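Local coordinates for glutamine amidotransferase domain-containing protein (Streptococcus mutans, PDB 3L7N), which probably releases ammonia from glutamine as a class I glutamine amidotransferase, for an acceptor substrate that is not established, at residues 110-116 against 204-208; 126-130 against 168-174; 92-96 against 144-148. All coordinates share one frame; numbering follows the deposited sequence.

Contact 1. Residues 110-116 against 204-208; sequences KKEIGNY and ETYVQ
Lys110 NZ is held at two points by the loop: it donates to Thr205 OG1 at 2.8 Å, and Glu204 OE2 adds a long salt bridge at 3.7 Å. To get there the lysine chain bends at chi2 and again at chi4, passing Tyr206 on the way, with CB at the edge of that ring. Tyr206 turns its other edge, at CD1, over one face of the Tyr116 ring; planes at 84° and centroids 5.3 Å apart define a T-shaped (edge-to-face) pair. The opposite face of Tyr116 takes NE2 of Gln208, offset toward the rim. The same amide reads the backbone of Asn115 twice, both times weakly: OE1 accepts from Asn115 N and NE2 donates to Asn115 O, each at 3.2 Å. Beside the amide runs Gly114, its CA 3.6 Å from Gln208 OE1; its positive phi (146°) marks the corner of the chain. Glu112 lies side by side with Tyr206, and its carboxylate OE1 is hydrogen-bonded to Ser159 OG. Between these side chains the backbones join directly. Ile113 N donates to Tyr206 O at 3.0 Å, nearly straight at 167°, and Ile113 O accepts from Gln208 N, also at 3.0 Å. Because Ile113 bonds to the residues before and after Val207, this is a single parallel beta bridge, by which the loop between helices 197-203 and 210-214 docks on strand 106-113 at Ile113.

Contact 2. Residues 126-130 against 168-174; sequences MDSYL and KFGPKQY
Tyr174 and Asp127 approach from opposite directions, and the phenol meets the carboxylate at the edge of its own ring: OH donates to Asp127 OD2 at 2.7 Å, OD2 lying in the ring plane and using its syn lone pair. The two flat groups are turned 49° against each other. The phenol oxygen is gripped from a second side, since Lys168 NZ donates to it at 2.9 Å. That lysine leaves strand 166-170 with CG anti to the backbone N (chi1 176°), and CG lies over one face of the Tyr174 ring. Its NZ stays 4.0 Å from Asp127 OD2, beyond salt-bridge range, so the hydroxyl relays between the two; the nearby positive charge probably still steadies the carboxylate.

Asp127 is itself oriented by an Asx turn, in which OD1 accepts from Tyr129 N at 3.1 Å. The Tyr129 side chain crosses that of Tyr174 at about a right angle, the ring planes inclined at 48°, with CD2 3.6 Å from Tyr174 CZ. At its far end Tyr129 OH meets CE of Lys172, whose ammonium continues to Leu232 O.

Lys172 lies in the type I turn from Gly170 to Gln173 that links strands 166-170 and 173-176; there Phe169 and Gly170 both donate to Gln173 O, a classic beta bulge. Leu156 of strand 154-158 packs against Asp127, Lys168 and Tyr174, while Phe228 and Leu232 of helix 219-233 lie against both tyrosines.

Contact 3. Residues 92-96 against 144-148; sequences LGAQL and GDMPG
Asp145 meets Gln95 with its CB, which lies 4.1 Å from CD of the glutamine. The two side chains cross at about a right angle, amide and carboxylate planes 53° apart. Gln95 gets there with CG beside its backbone N (chi1 -63°) and the chain extended beyond, so that its amide group runs alongside the strand backbone. At Met146 it is that backbone which touches, the carbonyl carbon lying 3.8 Å from Gln95 CG; CB of Met146 is directed away from the helix, and the side chain packs on Leu106 and Pro109. The helix carrying Gln95 starts just after Cys91, within a Gly89-Cys91-Gly93 pattern consistent with the nucleophile elbow of class I glutamine amidotransferases, where a strand turns sharply into a helix. Pro147 makes the closest backbone approach, its CA 4.3 Å from that of Gln95. The ring straddles two helix residues: CB rests 3.5 Å from Ala94 O, and CD faces Gln95 CG at 4.1 Å. The carbonyl oxygen of Pro147 accepts a hydrogen bond from Arg164 NH1. At Gly148 the link becomes polar, through a water that accepts from Gly148 N at 2.9 Å and donates to Gln95 O at 2.8 Å.

In the fold
In chain order the segments run 92-96, 110-116, 126-130, 144-148, 168-174 and 204-208. Contact 2 falls between the two halves of contact 1, whereas contact 3 crosses both others. All three reach one mixed sheet, in which strands 106-113 (contact 1) and 145-146 (contact 3) are neighbours; helix 92-100 precedes strand 106-113. Contact 3 lies deepest, about 8 Å from the centre of the chain, its centre about 17 Å from those of the others. It touches both: Lys111 CB packs 4.1 Å from Gly144 CA, and Phe169 CZ lies 4.0 Å from Gly148 O. Contacts 1 and 2, about 26 Å apart between centres, do not meet. Segment 144-148 thus joins both to the helix after the probable nucleophile elbow.

Contact 1. Residues 110-116 against 204-208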
loop_
_atom_site.group_PDB
_atom_site.type_symbol
_atom_site.label_atom_id
_atom_site.label_comp_id
_atom_site.label_asym_id
_atom_site.label_seq_id
_atom_site.Cartn_x
_atom_site.Cartn_y
_atom_site.Cartn_z
ATOM N N LYS A 110 -13.883 8.750 -5.738
ATOM C CA LYS A 110 -13.103 9.218 -6.882
ATOM C C LYS A 110 -11.768 8.390 -7.090
ATOM O O LYS A 110 -11.027 8.064 -6.100
ATOM C CB LYS A 110 -12.833 10.726 -6.747
ATOM C CG LYS A 110 -14.033 11.626 -7.244
ATOM C CD LYS A 110 -14.691 11.046 -8.622
ATOM C CE LYS A 110 -15.517 12.156 -9.448
ATOM N NZ LYS A 110 -14.772 12.609 -10.741
ATOM N N LYS A 111 -11.482 8.032 -8.334
ATOM C CA LYS A 111 -10.165 7.467 -8.657
ATOM C C LYS A 111 -9.059 8.502 -8.614
ATOM O O LYS A 111 -9.282 9.663 -8.879
ATOM C CB LYS A 111 -10.197 6.714 -9.968
ATOM C CG LYS A 111 -9.529 7.361 -11.117
ATOM C CD LYS A 111 -9.973 6.608 -12.390
ATOM C CE LYS A 111 -8.792 6.027 -13.120
ATOM N NZ LYS A 111 -9.158 4.763 -13.894
ATOM N N GLU A 112 -7.887 8.093 -8.170
ATOM C CA GLU A 112 -6.826 9.050 -7.849
ATOM C C GLU A 112 -5.454 8.552 -8.348
ATOM O O GLU A 112 -5.021 7.436 -8.032
ATOM C CB GLU A 112 -6.770 9.322 -6.355
ATOM C CG GLU A 112 -7.998 9.939 -5.764
ATOM C CD GLU A 112 -7.924 10.008 -4.207
ATOM O OE1 GLU A 112 -8.130 11.130 -3.607
ATOM O OE2 GLU A 112 -7.572 8.974 -3.589
ATOM N N ILE A 113 -4.782 9.397 -9.110
ATOM C CA ILE A 113 -3.537 9.047 -9.776
ATOM C C ILE A 113 -2.674 10.290 -9.782
ATOM O O ILE A 113 -2.889 11.167 -10.566
ATOM C CB ILE A 113 -3.801 8.640 -11.247
ATOM C CG1 ILE A 113 -4.630 7.353 -11.325
ATOM C CG2 ILE A 113 -2.533 8.538 -11.981
ATOM C CD1 ILE A 113 -4.679 6.746 -12.693
ATOM N N GLY A 114 -1.774 10.402 -8.849
ATOM C CA GLY A 114 -0.969 11.549 -8.787
ATOM C C GLY A 114 -0.664 11.862 -7.401
ATOM O O GLY A 114 -0.875 11.064 -6.551
ATOM N N ASN A 115 -0.163 13.055 -7.146
ATOM C CA ASN A 115 0.205 13.415 -5.793
ATOM C C ASN A 115 -0.784 14.382 -5.157
ATOM O O ASN A 115 -0.887 15.519 -5.571
ATOM C CB ASN A 115 1.642 13.953 -5.736
ATOM C CG ASN A 115 2.639 12.982 -6.291
ATOM O OD1 ASN A 115 3.238 13.235 -7.306
ATOM N ND2 ASN A 115 2.778 11.828 -5.642
ATOM N N TYR A 116 -1.566 13.873 -4.183
ATOM C CA TYR A 116 -2.607 14.671 -3.521
ATOM C C TYR A 116 -2.482 14.675 -1.997
ATOM O O TYR A 116 -1.770 13.848 -1.410
ATOM C CB TYR A 116 -3.974 14.239 -3.954
ATOM C CG TYR A 116 -4.218 14.416 -5.425
ATOM C CD1 TYR A 116 -4.537 15.671 -5.958
ATOM C CD2 TYR A 116 -4.153 13.336 -6.290
ATOM C CE1 TYR A 116 -4.769 15.829 -7.308
ATOM C CE2 TYR A 116 -4.428 13.478 -7.640
ATOM C CZ TYR A 116 -4.709 14.726 -8.149
ATOM O OH TYR A 116 -4.917 14.874 -9.509
ATOM N N GLU A 204 -10.899 13.725 -15.883
ATOM C CA GLU A 204 -11.023 13.340 -14.477
ATOM C C GLU A 204 -10.424 14.356 -13.466
ATOM O O GLU A 204 -9.446 15.074 -13.767
ATOM C CB GLU A 204 -10.472 11.928 -14.252
ATOM C CG GLU A 204 -11.121 11.207 -13.080
ATOM C CD GLU A 204 -12.114 10.181 -13.508
ATOM O OE1 GLU A 204 -11.916 9.572 -14.595
ATOM O OE2 GLU A 204 -13.081 9.943 -12.747
ATOM N N THR A 205 -11.022 14.387 -12.272
ATOM C CA THR A 205 -10.732 15.398 -11.253
ATOM C C THR A 205 -9.361 15.198 -10.697
ATOM O O THR A 205 -8.639 16.175 -10.381
ATOM C CB THR A 205 -11.709 15.258 -10.067
ATOM O OG1 THR A 205 -12.962 14.712 -10.527
ATOM C CG2 THR A 205 -11.914 16.623 -9.333
ATOM N N TYR A 206 -9.015 13.921 -10.484
ATOM C CA TYR A 206 -7.922 13.549 -9.601
ATOM C C TYR A 206 -6.891 12.697 -10.290
ATOM O O TYR A 206 -6.212 11.920 -9.658
ATOM C CB TYR A 206 -8.458 12.849 -8.399
ATOM C CG TYR A 206 -9.139 13.779 -7.468
ATOM C CD1 TYR A 206 -8.478 14.938 -7.005
ATOM C CD2 TYR A 206 -10.479 13.554 -7.054
ATOM C CE1 TYR A 206 -9.115 15.848 -6.142
ATOM C CE2 TYR A 206 -11.126 14.454 -6.192
ATOM C CZ TYR A 206 -10.423 15.611 -5.733
ATOM O OH TYR A 206 -11.020 16.514 -4.870
ATOM N N VAL A 207 -6.752 12.896 -11.591
ATOM C CA VAL A 207 -5.704 12.296 -12.363
ATOM C C VAL A 207 -4.753 13.402 -12.876
ATOM O O VAL A 207 -5.190 14.363 -13.560
ATOM C CB VAL A 207 -6.286 11.552 -13.552
ATOM C CG1 VAL A 207 -5.203 11.028 -14.417
ATOM C CG2 VAL A 207 -7.214 10.435 -13.090
ATOM N N GLN A 208 -3.476 13.294 -12.531
ATOM C CA GLN A 208 -2.487 14.269 -12.991
ATOM C C GLN A 208 -1.856 13.866 -14.353
ATOM O O GLN A 208 -2.256 12.874 -14.960
ATOM C CB GLN A 208 -1.426 14.505 -11.936
ATOM C CG GLN A 208 -1.929 15.232 -10.749
ATOM C CD GLN A 208 -0.910 15.376 -9.729
ATOM O OE1 GLN A 208 0.170 14.818 -9.834
ATOM N NE2 GLN A 208 -1.200 16.131 -8.740
#

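Contact 2. Residues 126-130 against 168-174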
loop_
_atom_site.group_PDB
_atom_site.type_symbol
_atom_site.label_atom_id
_atom_site.label_comp_id
_atom_site.label_asym_id
_atom_site.label_seq_id
_atom_site.Cartn_x
_atom_site.Cartn_y
_atom_site.Cartn_z
ATOM N N MET A 126 -4.229 10.894 16.743
ATOM C CA MET A 126 -3.955 10.307 18.022
ATOM C C MET A 126 -3.006 9.135 17.914
ATOM O O MET A 126 -2.556 8.622 18.914
ATOM C CB MET A 126 -5.254 9.848 18.687
ATOM C CG MET A 126 -6.166 10.935 19.211
ATOM S SD MET A 126 -5.379 12.141 20.251
ATOM C CE MET A 126 -5.136 11.189 21.718
ATOM N N ASP A 127 -2.717 8.700 16.693
ATOM C CA ASP A 127 -1.775 7.540 16.479
ATOM C C ASP A 127 -0.311 7.901 16.661
ATOM O O ASP A 127 0.244 8.698 15.909
ATOM C CB ASP A 127 -1.978 6.884 15.134
ATOM C CG ASP A 127 -1.490 5.436 15.114
ATOM O OD1 ASP A 127 -0.463 5.125 15.758
ATOM O OD2 ASP A 127 -2.132 4.613 14.481
ATOM N N SER A 128 0.297 7.291 17.662
ATOM C CA SER A 128 1.707 7.417 17.939
ATOM C C SER A 128 2.632 7.325 16.696
ATOM O O SER A 128 3.529 8.114 16.530
ATOM C CB SER A 128 2.082 6.338 18.896
ATOM O OG SER A 128 3.256 6.674 19.536
ATOM N N TYR A 129 2.376 6.317 15.848
ATOM C CA TYR A 129 3.227 5.981 14.688
ATOM C C TYR A 129 3.122 7.037 13.574
ATOM O O TYR A 129 3.879 7.023 12.633
ATOM C CB TYR A 129 2.846 4.547 14.142
ATOM C CG TYR A 129 2.983 3.412 15.212
ATOM C CD1 TYR A 129 3.738 3.610 16.384
ATOM C CD2 TYR A 129 2.356 2.166 15.034
ATOM C CE1 TYR A 129 3.878 2.602 17.334
ATOM C CE2 TYR A 129 2.478 1.139 16.007
ATOM C CZ TYR A 129 3.248 1.362 17.142
ATOM O OH TYR A 129 3.399 0.348 18.102
ATOM N N LEU A 130 2.186 7.966 13.720
ATOM C CA LEU A 130 2.038 9.074 12.729
ATOM C C LEU A 130 2.459 10.447 13.273
ATOM O O LEU A 130 2.207 11.457 12.638
ATOM C CB LEU A 130 0.593 9.151 12.172
ATOM C CG LEU A 130 0.018 7.883 11.562
ATOM C CD1 LEU A 130 -1.523 8.025 11.177
ATOM C CD2 LEU A 130 0.817 7.484 10.390
ATOM N N LYS A 168 -5.939 1.374 10.513
ATOM C CA LYS A 168 -5.328 0.551 11.460
ATOM C C LYS A 168 -6.254 -0.548 11.764
ATOM O O LYS A 168 -7.336 -0.323 12.383
ATOM C CB LYS A 168 -5.021 1.292 12.684
ATOM C CG LYS A 168 -4.433 0.407 13.784
ATOM C CD LYS A 168 -4.230 1.208 15.072
ATOM C CE LYS A 168 -3.552 0.427 16.159
ATOM N NZ LYS A 168 -2.442 1.330 16.809
ATOM N N PHE A 169 -5.873 -1.758 11.306
ATOM C CA PHE A 169 -6.604 -3.008 11.530
ATOM C C PHE A 169 -6.246 -3.646 12.855
ATOM O O PHE A 169 -7.015 -4.446 13.386
ATOM C CB PHE A 169 -6.273 -4.000 10.420
ATOM C CG PHE A 169 -6.882 -3.663 9.113
ATOM C CD1 PHE A 169 -8.205 -4.012 8.837
ATOM C CD2 PHE A 169 -6.148 -2.988 8.139
ATOM C CE1 PHE A 169 -8.814 -3.669 7.590
ATOM C CE2 PHE A 169 -6.731 -2.644 6.887
ATOM C CZ PHE A 169 -8.068 -2.988 6.620
ATOM N N GLY A 170 -5.042 -3.389 13.335
ATOM C CA GLY A 170 -4.554 -4.083 14.502
ATOM C C GLY A 170 -3.445 -3.288 15.121
ATOM O O GLY A 170 -3.074 -2.247 14.591
ATOM N N PRO A 171 -2.960 -3.725 16.294
ATOM C CA PRO A 171 -1.993 -2.931 17.042
ATOM C C PRO A 171 -0.771 -2.668 16.226
ATOM O O PRO A 171 -0.115 -1.588 16.380
ATOM C CB PRO A 171 -1.632 -3.819 18.214
ATOM C CG PRO A 171 -2.704 -4.938 18.241
ATOM C CD PRO A 171 -3.660 -4.699 17.147
ATOM N N LYS A 172 -0.417 -3.620 15.358
ATOM C CA LYS A 172 0.803 -3.483 14.567
ATOM C C LYS A 172 0.561 -3.825 13.112
ATOM O O LYS A 172 1.449 -4.247 12.428
ATOM C CB LYS A 172 1.935 -4.341 15.183
ATOM C CG LYS A 172 2.367 -3.802 16.550
ATOM C CD LYS A 172 3.820 -3.961 16.792
ATOM C CE LYS A 172 4.433 -2.615 17.155
ATOM N NZ LYS A 172 5.902 -2.747 17.480
ATOM N N GLN A 173 -0.680 -3.659 12.670
ATOM C CA GLN A 173 -1.114 -4.122 11.361
ATOM C C GLN A 173 -1.829 -2.974 10.685
ATOM O O GLN A 173 -2.968 -2.651 11.056
ATOM C CB GLN A 173 -2.083 -5.320 11.483
ATOM C CG GLN A 173 -1.491 -6.632 11.995
ATOM C CD GLN A 173 -1.242 -6.628 13.496
ATOM O OE1 GLN A 173 -1.840 -5.863 14.223
ATOM N NE2 GLN A 173 -0.280 -7.402 13.935
ATOM N N TYR A 174 -1.133 -2.318 9.714
ATOM C CA TYR A 174 -1.568 -1.022 9.103
ATOM C C TYR A 174 -1.748 -1.215 7.618
ATOM O O TYR A 174 -1.182 -2.115 7.057
ATOM C CB TYR A 174 -0.520 0.017 9.333
ATOM C CG TYR A 174 -0.591 0.621 10.666
ATOM C CD1 TYR A 174 -1.096 1.945 10.850
ATOM C CD2 TYR A 174 -0.228 -0.121 11.814
ATOM C CE1 TYR A 174 -1.187 2.522 12.170
ATOM C CE2 TYR A 174 -0.340 0.450 13.136
ATOM C CZ TYR A 174 -0.810 1.754 13.286
ATOM O OH TYR A 174 -0.894 2.257 14.524
#

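Contact 3. Residues 92-96 against 144-148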
loop_
_atom_site.group_PDB
_atom_site.type_symbol
_atom_site.label_atom_id
_atom_site.label_comp_id
_atom_site.label_asym_id
_atom_site.label_seq_id
_atom_site.Cartn_x
_atom_site.Cartn_y
_atom_site.Cartn_z
ATOM N N LEU A 92 -3.401 -2.647 -3.464
ATOM C CA LEU A 92 -3.979 -4.014 -3.421
ATOM C C LEU A 92 -3.635 -4.730 -2.101
ATOM O O LEU A 92 -4.490 -5.311 -1.478
ATOM C CB LEU A 92 -3.588 -4.846 -4.634
ATOM C CG LEU A 92 -3.774 -6.355 -4.481
ATOM C CD1 LEU A 92 -5.212 -6.725 -4.383
ATOM C CD2 LEU A 92 -3.118 -7.096 -5.621
ATOM N N GLY A 93 -2.431 -4.565 -1.629
ATOM C CA GLY A 93 -2.084 -5.091 -0.327
ATOM C C GLY A 93 -3.022 -4.615 0.814
ATOM O O GLY A 93 -3.318 -5.379 1.735
ATOM N N ALA A 94 -3.484 -3.339 0.736
ATOM C CA ALA A 94 -4.343 -2.752 1.784
ATOM C C ALA A 94 -5.773 -3.339 1.694
ATOM O O ALA A 94 -6.413 -3.556 2.683
ATOM C CB ALA A 94 -4.374 -1.362 1.666
ATOM N N GLN A 95 -6.171 -3.719 0.486
ATOM C CA GLN A 95 -7.455 -4.309 0.243
ATOM C C GLN A 95 -7.504 -5.760 0.648
ATOM O O GLN A 95 -8.552 -6.241 1.107
ATOM C CB GLN A 95 -7.841 -4.116 -1.221
ATOM C CG GLN A 95 -7.975 -2.638 -1.552
ATOM C CD GLN A 95 -7.856 -2.272 -3.062
ATOM O OE1 GLN A 95 -8.144 -3.077 -3.962
ATOM N NE2 GLN A 95 -7.473 -1.014 -3.320
ATOM N N LEU A 96 -6.387 -6.496 0.483
ATOM C CA LEU A 96 -6.362 -7.885 0.968
ATOM C C LEU A 96 -6.347 -7.898 2.501
ATOM O O LEU A 96 -6.934 -8.748 3.112
ATOM C CB LEU A 96 -5.177 -8.682 0.405
ATOM C CG LEU A 96 -5.172 -8.912 -1.108
ATOM C CD1 LEU A 96 -3.803 -9.167 -1.598
ATOM C CD2 LEU A 96 -6.045 -10.029 -1.489
ATOM N N GLY A 144 -8.342 2.803 -8.103
ATOM C CA GLY A 144 -9.716 2.958 -8.468
ATOM C C GLY A 144 -10.591 2.394 -7.385
ATOM O O GLY A 144 -11.764 2.758 -7.280
ATOM N N ASP A 145 -10.002 1.522 -6.539
ATOM C CA ASP A 145 -10.722 0.879 -5.434
ATOM C C ASP A 145 -10.138 1.302 -4.073
ATOM O O ASP A 145 -9.230 2.132 -4.014
ATOM C CB ASP A 145 -10.665 -0.613 -5.577
ATOM C CG ASP A 145 -11.510 -1.110 -6.683
ATOM O OD1 ASP A 145 -12.306 -0.336 -7.234
ATOM O OD2 ASP A 145 -11.373 -2.281 -7.041
ATOM N N MET A 146 -10.727 0.793 -2.991
ATOM C CA MET A 146 -10.245 1.070 -1.640
ATOM C C MET A 146 -10.645 -0.091 -0.680
ATOM O O MET A 146 -11.411 -0.973 -1.052
ATOM C CB MET A 146 -10.819 2.381 -1.134
ATOM C CG MET A 146 -12.378 2.290 -0.712
ATOM S SD MET A 146 -13.111 3.869 -0.124
ATOM C CE MET A 146 -14.727 3.299 0.266
ATOM N N PRO A 147 -10.115 -0.091 0.533
ATOM C CA PRO A 147 -10.367 -1.317 1.320
ATOM C C PRO A 147 -11.732 -1.332 2.133
ATOM O O PRO A 147 -12.206 -0.275 2.599
ATOM C CB PRO A 147 -9.169 -1.385 2.259
ATOM C CG PRO A 147 -8.521 -0.018 2.206
ATOM C CD PRO A 147 -8.845 0.569 0.907
ATOM N N GLY A 148 -12.336 -2.529 2.268
ATOM C CA GLY A 148 -13.320 -2.817 3.353
ATOM C C GLY A 148 -12.896 -2.295 4.727
ATOM O O GLY A 148 -11.729 -2.301 5.071
HETATM O O HOH W 1 -11.017 -5.118 1.856
#